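Local atomic coordinates of Alr3699 protein (Nostoc sp., PDB entry 4XSR), a protein that belongs to the GT-B glycosyltransferases, with two Rossmann-like domains facing each other across a cleft in which uridine-5'-diphosphate-glucose is bound. Residues L153-S158 against K176-G181; N180-N185 against F296-V301. All coordinates share one frame; numbering follows the deposited sequence.

Contact 1 of 2, residues L153-S158 against K176-G181; sequences LVIANS and KVIYNG. With UPG (uridine-5'-diphosphate-glucose), chain J.
Three backbone hydrogen bonds join the parallel strand ends of L153-S158 and K176-G181. K176 N donates to V154 O at 3.1 Å. A156 N in turn donates to K176 O, 2.8 Å away, and I178 N closes the series on A156 O. I155 pairs with K176 and A156 with V177. Two CA-H...O contacts, from I155 to K176 O and from V177 to A156 O, fill in between these bonds.

Apolar contact follows the sheet faces. On the face carrying I155, its CG2 branch, anti to the backbone N (chi1 -69° for CG1), lies across I178 and touches its CB at 3.8 Å. On the face carrying A156, both methyls of V177 reach the turn beyond the first strand, and V177 CG2 comes to 3.7 Å from S158 O.

Where the strand pairing ends, polar groups take over. Y179 presents a ring edge to the backbone, its CD1 lying 3.2 Å from N157 O near the ring plane, while its hydroxyl is hydrogen-bonded to E320. With CG between the backbone N and the carbonyl carbon (chi1 60°), the amide of N157 is brought up to the ligand, where ND2 gives a nearly straight bond of 2.9 Å to O6' of uridine-5'-diphosphate-glucose. N157 OD1 bonds to S161 OG, which helps fix the rotation of the amide. S158 OG caps the following helix at S161 N and also bonds to P295 O.

The pair closes a beta-alpha-beta unit formed by strand 151-156, helix 159-167 and edge strand 175-177. Strand 122-126 continues the sheet beyond I155, helix 159-167 covers A156 and V177, and the C-terminal helix 370-382 packs on L153, K176 and I178.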
loop_
_atom_site.group_PDB
_atom_site.type_symbol
_atom_site.label_atom_id
_atom_site.label_comp_id
_atom_site.label_asym_id
_atom_site.label_seq_id
_atom_site.Cartn_x
_atom_site.Cartn_y
_atom_site.Cartn_z
ATOM N N LEU B 153 -20.943 1.898 2.096
ATOM C CA LEU B 153 -21.764 2.977 1.589
ATOM C C LEU B 153 -20.902 3.990 0.876
ATOM O O LEU B 153 -19.799 4.308 1.324
ATOM C CB LEU B 153 -22.447 3.652 2.760
ATOM C CG LEU B 153 -23.197 4.949 2.464
ATOM C CD1 LEU B 153 -24.577 4.690 1.856
ATOM C CD2 LEU B 153 -23.317 5.740 3.754
ATOM N N VAL B 154 -21.408 4.450 -0.262
ATOM C CA VAL B 154 -20.838 5.548 -1.029
ATOM C C VAL B 154 -21.821 6.741 -1.040
ATOM O O VAL B 154 -22.858 6.695 -1.715
ATOM C CB VAL B 154 -20.555 5.132 -2.466
ATOM C CG1 VAL B 154 -19.948 6.304 -3.251
ATOM C CG2 VAL B 154 -19.621 3.918 -2.481
ATOM N N ILE B 155 -21.512 7.776 -0.256
ATOM C CA ILE B 155 -22.315 8.990 -0.220
ATOM C C ILE B 155 -21.796 9.845 -1.342
ATOM O O ILE B 155 -20.662 10.237 -1.306
ATOM C CB ILE B 155 -22.140 9.749 1.099
ATOM C CG1 ILE B 155 -22.754 8.974 2.222
ATOM C CG2 ILE B 155 -22.832 11.108 1.052
ATOM C CD1 ILE B 155 -22.353 9.515 3.572
ATOM N N ALA B 156 -22.604 10.094 -2.357
ATOM C CA ALA B 156 -22.194 10.987 -3.447
ATOM C C ALA B 156 -22.757 12.418 -3.245
ATOM O O ALA B 156 -23.846 12.580 -2.686
ATOM C CB ALA B 156 -22.663 10.452 -4.770
ATOM N N ASN B 157 -22.032 13.422 -3.741
ATOM C CA ASN B 157 -22.392 14.807 -3.472
ATOM C C ASN B 157 -23.472 15.313 -4.432
ATOM O O ASN B 157 -24.055 16.359 -4.212
ATOM C CB ASN B 157 -21.167 15.732 -3.444
ATOM C CG ASN B 157 -20.384 15.758 -4.742
ATOM O OD1 ASN B 157 -20.704 15.064 -5.709
ATOM N ND2 ASN B 157 -19.330 16.601 -4.773
ATOM N N SER B 158 -23.768 14.521 -5.456
ATOM C CA SER B 158 -24.652 14.935 -6.496
ATOM C C SER B 158 -25.068 13.724 -7.307
ATOM O O SER B 158 -24.408 12.696 -7.273
ATOM C CB SER B 158 -23.937 15.912 -7.395
ATOM O OG SER B 158 -23.216 15.258 -8.414
ATOM N N LYS B 176 -25.925 6.650 -2.182
ATOM C CA LYS B 176 -26.944 7.570 -1.708
ATOM C C LYS B 176 -26.414 8.983 -2.006
ATOM O O LYS B 176 -25.241 9.288 -1.738
ATOM C CB LYS B 176 -27.125 7.422 -0.212
ATOM C CG LYS B 176 -28.345 8.146 0.313
ATOM C CD LYS B 176 -28.444 7.976 1.820
ATOM C CE LYS B 176 -29.580 8.781 2.444
ATOM N NZ LYS B 176 -30.814 8.758 1.620
ATOM N N VAL B 177 -27.267 9.837 -2.559
ATOM C CA VAL B 177 -26.897 11.227 -2.809
ATOM C C VAL B 177 -27.249 12.089 -1.616
ATOM O O VAL B 177 -28.368 12.060 -1.115
ATOM C CB VAL B 177 -27.603 11.771 -4.033
ATOM C CG1 VAL B 177 -27.288 13.246 -4.182
ATOM C CG2 VAL B 177 -27.117 11.040 -5.278
ATOM N N ILE B 178 -26.264 12.826 -1.126
ATOM C CA ILE B 178 -26.471 13.773 -0.039
ATOM C C ILE B 178 -25.650 15.002 -0.419
ATOM O O ILE B 178 -24.413 14.940 -0.483
ATOM C CB ILE B 178 -26.000 13.259 1.301
ATOM C CG1 ILE B 178 -26.760 11.990 1.692
ATOM C CG2 ILE B 178 -26.190 14.341 2.361
ATOM C CD1 ILE B 178 -26.439 11.477 3.087
ATOM N N TYR B 179 -26.359 16.103 -0.695
ATOM C CA TYR B 179 -25.764 17.368 -1.108
ATOM C C TYR B 179 -24.896 17.983 0.004
ATOM O O TYR B 179 -25.037 17.617 1.188
ATOM C CB TYR B 179 -26.907 18.329 -1.507
ATOM C CG TYR B 179 -27.660 17.948 -2.788
ATOM C CD1 TYR B 179 -26.965 17.655 -3.922
ATOM C CD2 TYR B 179 -29.068 17.928 -2.857
ATOM C CE1 TYR B 179 -27.597 17.316 -5.095
ATOM C CE2 TYR B 179 -29.728 17.596 -4.060
ATOM C CZ TYR B 179 -28.972 17.287 -5.182
ATOM O OH TYR B 179 -29.500 16.937 -6.440
ATOM N N ASN B 180 -24.010 18.917 -0.346
ATOM C CA ASN B 180 -23.330 19.696 0.697
ATOM C C ASN B 180 -24.328 20.565 1.460
ATOM O O ASN B 180 -25.273 21.099 0.884
ATOM C CB ASN B 180 -22.299 20.648 0.147
ATOM C CG ASN B 180 -21.136 19.971 -0.541
ATOM O OD1 ASN B 180 -21.187 18.814 -0.997
ATOM N ND2 ASN B 180 -20.073 20.735 -0.672
ATOM N N GLY B 181 -24.101 20.705 2.754
ATOM C CA GLY B 181 -24.906 21.562 3.576
ATOM C C GLY B 181 -24.204 22.874 3.910
ATOM O O GLY B 181 -22.960 22.946 3.911
HETATM N N1 UPG J . -13.337 29.248 -1.169
HETATM C C2 UPG J . -12.713 29.928 -0.115
HETATM N N3 UPG J . -11.790 30.836 -0.401
HETATM C C4 UPG J . -11.450 31.126 -1.655
HETATM C C5 UPG J . -12.080 30.478 -2.724
HETATM C C6 UPG J . -13.025 29.517 -2.444
HETATM O O2 UPG J . -12.990 29.693 1.096
HETATM O O4 UPG J . -10.563 32.000 -1.869
HETATM C C1C UPG J . -14.347 28.230 -0.897
HETATM C C2C UPG J . -15.698 28.524 -1.538
HETATM O O2C UPG J . -16.468 29.408 -0.694
HETATM C C3C UPG J . -16.230 27.099 -1.668
HETATM C C4C UPG J . -14.985 26.220 -1.905
HETATM O O4C UPG J . -13.888 27.017 -1.504
HETATM O O3C UPG J . -16.845 26.732 -0.430
HETATM C C5C UPG J . -14.731 25.773 -3.351
HETATM O O5C UPG J . -15.760 24.822 -3.617
HETATM P PA UPG J . -15.828 23.935 -4.932
HETATM O O1A UPG J . -17.193 23.326 -4.949
HETATM O O2A UPG J . -15.237 24.614 -6.115
HETATM O O3A UPG J . -14.849 22.729 -4.359
HETATM P PB UPG J . -13.783 21.781 -5.148
HETATM O O1B UPG J . -12.479 22.211 -4.583
HETATM O O2B UPG J . -13.880 21.796 -6.624
HETATM O O3B UPG J . -14.215 20.405 -4.407
HETATM C "C1'" UPG J . -14.910 19.213 -4.821
HETATM C "C2'" UPG J . -15.708 19.238 -6.105
HETATM C "C3'" UPG J . -16.860 20.276 -6.066
HETATM C "C4'" UPG J . -17.763 19.987 -4.862
HETATM C "C5'" UPG J . -16.896 19.794 -3.630
HETATM C "C6'" UPG J . -17.657 19.433 -2.391
HETATM O "O2'" UPG J . -14.826 19.330 -7.224
HETATM O "O3'" UPG J . -17.615 20.168 -7.288
HETATM O "O4'" UPG J . -18.670 21.063 -4.575
HETATM O "O5'" UPG J . -15.884 18.813 -3.831
HETATM O "O6'" UPG J . -18.513 18.336 -2.624
#

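Contact 2 of 2, residues N180-N185 against F296-V301; sequences NGFDIN and FGRVIV. With UPG (uridine-5'-diphosphate-glucose), chain J.
The interdomain connection beside the cleft between the two domains, where uridine-5'-diphosphate-glucose is bound, brings the loop N180-N185 against the start of helix 298-305, with F182, F296, R298 and V301 at its centre. The F182 ring packs against V301, F296 and R298. One face receives V301 CG1 in a CH-pi contact, 4.0 Å from the ring centroid, and F296 CE2 meets its edge at 4.2 Å from F182 CZ. F182 CE2 lies over the centre of one face of the R298 guanidinium, the two planes 29° apart. The N180 side chain stacks on F296, its CB 3.7 Å from F296 CE2.

R298 bends at its third torsion (chi3 73°), which brings the guanidinium back beside the loop while NE bonds to ligand O3C at 2.8 Å. Its two terminal nitrogens each hold a water, and each water also lies within hydrogen-bonding distance of G181 O, linking loop and helix through solvent.

The backbone at the start of the helix also grips the ligand. F296 N donates to its O3'. G297 N bonds to its O4'. R298 N meets phosphate oxygen O1A in a nearly straight bond of 2.9 Å. G297 is the N-cap residue, and the adjoining helix N-terminus probably adds a favourable dipole for the diphosphate. A helix start meeting the diphosphate within the interdomain cleft is typical of GT-B glycosyltransferases.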
loop_
_atom_site.group_PDB
_atom_site.type_symbol
_atom_site.label_atom_id
_atom_site.label_comp_id
_atom_site.label_asym_id
_atom_site.label_seq_id
_atom_site.Cartn_x
_atom_site.Cartn_y
_atom_site.Cartn_z
ATOM N N ASN B 180 -24.010 18.917 -0.346
ATOM C CA ASN B 180 -23.330 19.696 0.697
ATOM C C ASN B 180 -24.328 20.565 1.460
ATOM O O ASN B 180 -25.273 21.099 0.884
ATOM C CB ASN B 180 -22.299 20.648 0.147
ATOM C CG ASN B 180 -21.136 19.971 -0.541
ATOM O OD1 ASN B 180 -21.187 18.814 -0.997
ATOM N ND2 ASN B 180 -20.073 20.735 -0.672
ATOM N N GLY B 181 -24.101 20.705 2.754
ATOM C CA GLY B 181 -24.906 21.562 3.576
ATOM C C GLY B 181 -24.204 22.874 3.910
ATOM O O GLY B 181 -22.960 22.946 3.911
ATOM N N PHE B 182 -25.003 23.905 4.208
ATOM C CA PHE B 182 -24.472 25.225 4.568
ATOM C C PHE B 182 -25.191 25.872 5.737
ATOM O O PHE B 182 -26.385 25.669 5.920
ATOM C CB PHE B 182 -24.552 26.143 3.382
ATOM C CG PHE B 182 -23.878 25.613 2.162
ATOM C CD1 PHE B 182 -24.488 24.627 1.397
ATOM C CD2 PHE B 182 -22.631 26.104 1.769
ATOM C CE1 PHE B 182 -23.873 24.148 0.260
ATOM C CE2 PHE B 182 -22.001 25.627 0.635
ATOM C CZ PHE B 182 -22.624 24.645 -0.125
ATOM N N ASP B 183 -24.441 26.630 6.527
ATOM C CA ASP B 183 -24.979 27.396 7.666
ATOM C C ASP B 183 -25.606 28.672 7.101
ATOM O O ASP B 183 -24.904 29.597 6.704
ATOM C CB ASP B 183 -23.885 27.725 8.691
ATOM C CG ASP B 183 -24.423 28.449 9.936
ATOM O OD1 ASP B 183 -25.623 28.830 9.971
ATOM O OD2 ASP B 183 -23.627 28.645 10.887
ATOM N N ILE B 184 -26.931 28.674 7.034
ATOM C CA ILE B 184 -27.703 29.735 6.390
ATOM C C ILE B 184 -27.413 31.117 6.986
ATOM O O ILE B 184 -27.426 32.125 6.274
ATOM C CB ILE B 184 -29.215 29.447 6.516
ATOM C CG1 ILE B 184 -29.577 28.202 5.713
ATOM C CG2 ILE B 184 -30.039 30.628 6.033
ATOM C CD1 ILE B 184 -29.087 28.238 4.285
ATOM N N ASN B 185 -27.134 31.150 8.283
ATOM C CA ASN B 185 -26.900 32.416 8.975
ATOM C C ASN B 185 -25.610 33.140 8.559
ATOM O O ASN B 185 -25.510 34.353 8.708
ATOM C CB ASN B 185 -26.982 32.213 10.504
ATOM C CG ASN B 185 -28.419 31.917 10.985
ATOM O OD1 ASN B 185 -29.394 31.926 10.202
ATOM N ND2 ASN B 185 -28.552 31.657 12.279
ATOM N N PHE B 296 -20.389 19.176 -7.817
ATOM C CA PHE B 296 -21.467 19.806 -7.110
ATOM C C PHE B 296 -21.436 21.291 -7.352
ATOM O O PHE B 296 -22.265 21.799 -8.039
ATOM C CB PHE B 296 -21.378 19.496 -5.647
ATOM C CG PHE B 296 -22.407 20.164 -4.818
ATOM C CD1 PHE B 296 -23.692 19.714 -4.798
ATOM C CD2 PHE B 296 -22.074 21.222 -4.034
ATOM C CE1 PHE B 296 -24.626 20.316 -4.014
ATOM C CE2 PHE B 296 -22.992 21.826 -3.252
ATOM C CZ PHE B 296 -24.274 21.374 -3.237
ATOM N N GLY B 297 -20.427 21.961 -6.831
ATOM C CA GLY B 297 -20.234 23.376 -6.997
ATOM C C GLY B 297 -20.726 24.220 -5.851
ATOM O O GLY B 297 -21.774 24.792 -5.916
ATOM N N ARG B 298 -19.913 24.311 -4.816
ATOM C CA ARG B 298 -20.243 25.016 -3.603
ATOM C C ARG B 298 -20.477 26.488 -3.832
ATOM O O ARG B 298 -21.337 27.053 -3.256
ATOM C CB ARG B 298 -19.135 24.856 -2.581
ATOM C CG ARG B 298 -19.109 23.543 -1.852
ATOM C CD ARG B 298 -17.890 23.393 -0.982
ATOM N NE ARG B 298 -17.961 24.220 0.193
ATOM C CZ ARG B 298 -18.601 23.895 1.287
ATOM N NH1 ARG B 298 -19.224 22.760 1.370
ATOM N NH2 ARG B 298 -18.611 24.705 2.296
ATOM N N VAL B 299 -19.698 27.089 -4.698
ATOM C CA VAL B 299 -19.773 28.499 -4.918
ATOM C C VAL B 299 -21.142 28.866 -5.412
ATOM O O VAL B 299 -21.662 29.901 -5.072
ATOM C CB VAL B 299 -18.717 28.972 -5.894
ATOM C CG1 VAL B 299 -17.363 28.829 -5.272
ATOM C CG2 VAL B 299 -18.785 28.169 -7.161
ATOM N N ILE B 300 -21.704 27.998 -6.226
ATOM C CA ILE B 300 -22.998 28.210 -6.840
ATOM C C ILE B 300 -24.059 28.371 -5.763
ATOM O O ILE B 300 -24.787 29.336 -5.737
ATOM C CB ILE B 300 -23.332 27.034 -7.767
ATOM C CG1 ILE B 300 -22.357 27.012 -8.934
ATOM C CG2 ILE B 300 -24.732 27.130 -8.325
ATOM C CD1 ILE B 300 -22.617 25.891 -9.918
ATOM N N VAL B 301 -24.125 27.429 -4.854
ATOM C CA VAL B 301 -25.117 27.465 -3.796
ATOM C C VAL B 301 -24.856 28.636 -2.856
ATOM O O VAL B 301 -25.780 29.184 -2.217
ATOM C CB VAL B 301 -25.049 26.172 -2.956
ATOM C CG1 VAL B 301 -25.904 26.261 -1.699
ATOM C CG2 VAL B 301 -25.449 24.987 -3.802
HETATM N N1 UPG J . -13.337 29.248 -1.169
HETATM C C2 UPG J . -12.713 29.928 -0.115
HETATM N N3 UPG J . -11.790 30.836 -0.401
HETATM C C4 UPG J . -11.450 31.126 -1.655
HETATM C C5 UPG J . -12.080 30.478 -2.724
HETATM C C6 UPG J . -13.025 29.517 -2.444
HETATM O O2 UPG J . -12.990 29.693 1.096
HETATM O O4 UPG J . -10.563 32.000 -1.869
HETATM C C1C UPG J . -14.347 28.230 -0.897
HETATM C C2C UPG J . -15.698 28.524 -1.538
HETATM O O2C UPG J . -16.468 29.408 -0.694
HETATM C C3C UPG J . -16.230 27.099 -1.668
HETATM C C4C UPG J . -14.985 26.220 -1.905
HETATM O O4C UPG J . -13.888 27.017 -1.504
HETATM O O3C UPG J . -16.845 26.732 -0.430
HETATM C C5C UPG J . -14.731 25.773 -3.351
HETATM O O5C UPG J . -15.760 24.822 -3.617
HETATM P PA UPG J . -15.828 23.935 -4.932
HETATM O O1A UPG J . -17.193 23.326 -4.949
HETATM O O2A UPG J . -15.237 24.614 -6.115
HETATM O O3A UPG J . -14.849 22.729 -4.359
HETATM P PB UPG J . -13.783 21.781 -5.148
HETATM O O1B UPG J . -12.479 22.211 -4.583
HETATM O O2B UPG J . -13.880 21.796 -6.624
HETATM O O3B UPG J . -14.215 20.405 -4.407
HETATM C "C1'" UPG J . -14.910 19.213 -4.821
HETATM C "C2'" UPG J . -15.708 19.238 -6.105
HETATM C "C3'" UPG J . -16.860 20.276 -6.066
HETATM C "C4'" UPG J . -17.763 19.987 -4.862
HETATM C "C5'" UPG J . -16.896 19.794 -3.630
HETATM C "C6'" UPG J . -17.657 19.433 -2.391
HETATM O "O2'" UPG J . -14.826 19.330 -7.224
HETATM O "O3'" UPG J . -17.615 20.168 -7.288
HETATM O "O4'" UPG J . -18.670 21.063 -4.575
HETATM O "O5'" UPG J . -15.884 18.813 -3.831
HETATM O "O6'" UPG J . -18.513 18.336 -2.624
HETATM O O HOH W 1 -20.575 21.547 3.663
HETATM O O HOH W 2 -20.776 24.748 4.256
#

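In the fold
Both contacts are largely buried, though contact 1 has exposed K176 at its outer end while all five touching residues of contact 2 are buried; K176-G181 runs on into N180-N185, sharing N180 and G181. Contact 1 lies within one domain and joins neighbouring strands at the edge of its sheet, so backbone hydrogen bonding dominates. Contact 2 sets the connecting loop on the first helical turn of the other half, relying on aromatic packing and water bridges. The two meet where F296 packs against N157 and Y179. Both reach the same ligand: contact 1 through a side-chain amide to the glucose, contact 2 through backbone nitrogens and an arginine to glucose, phosphate and ribose.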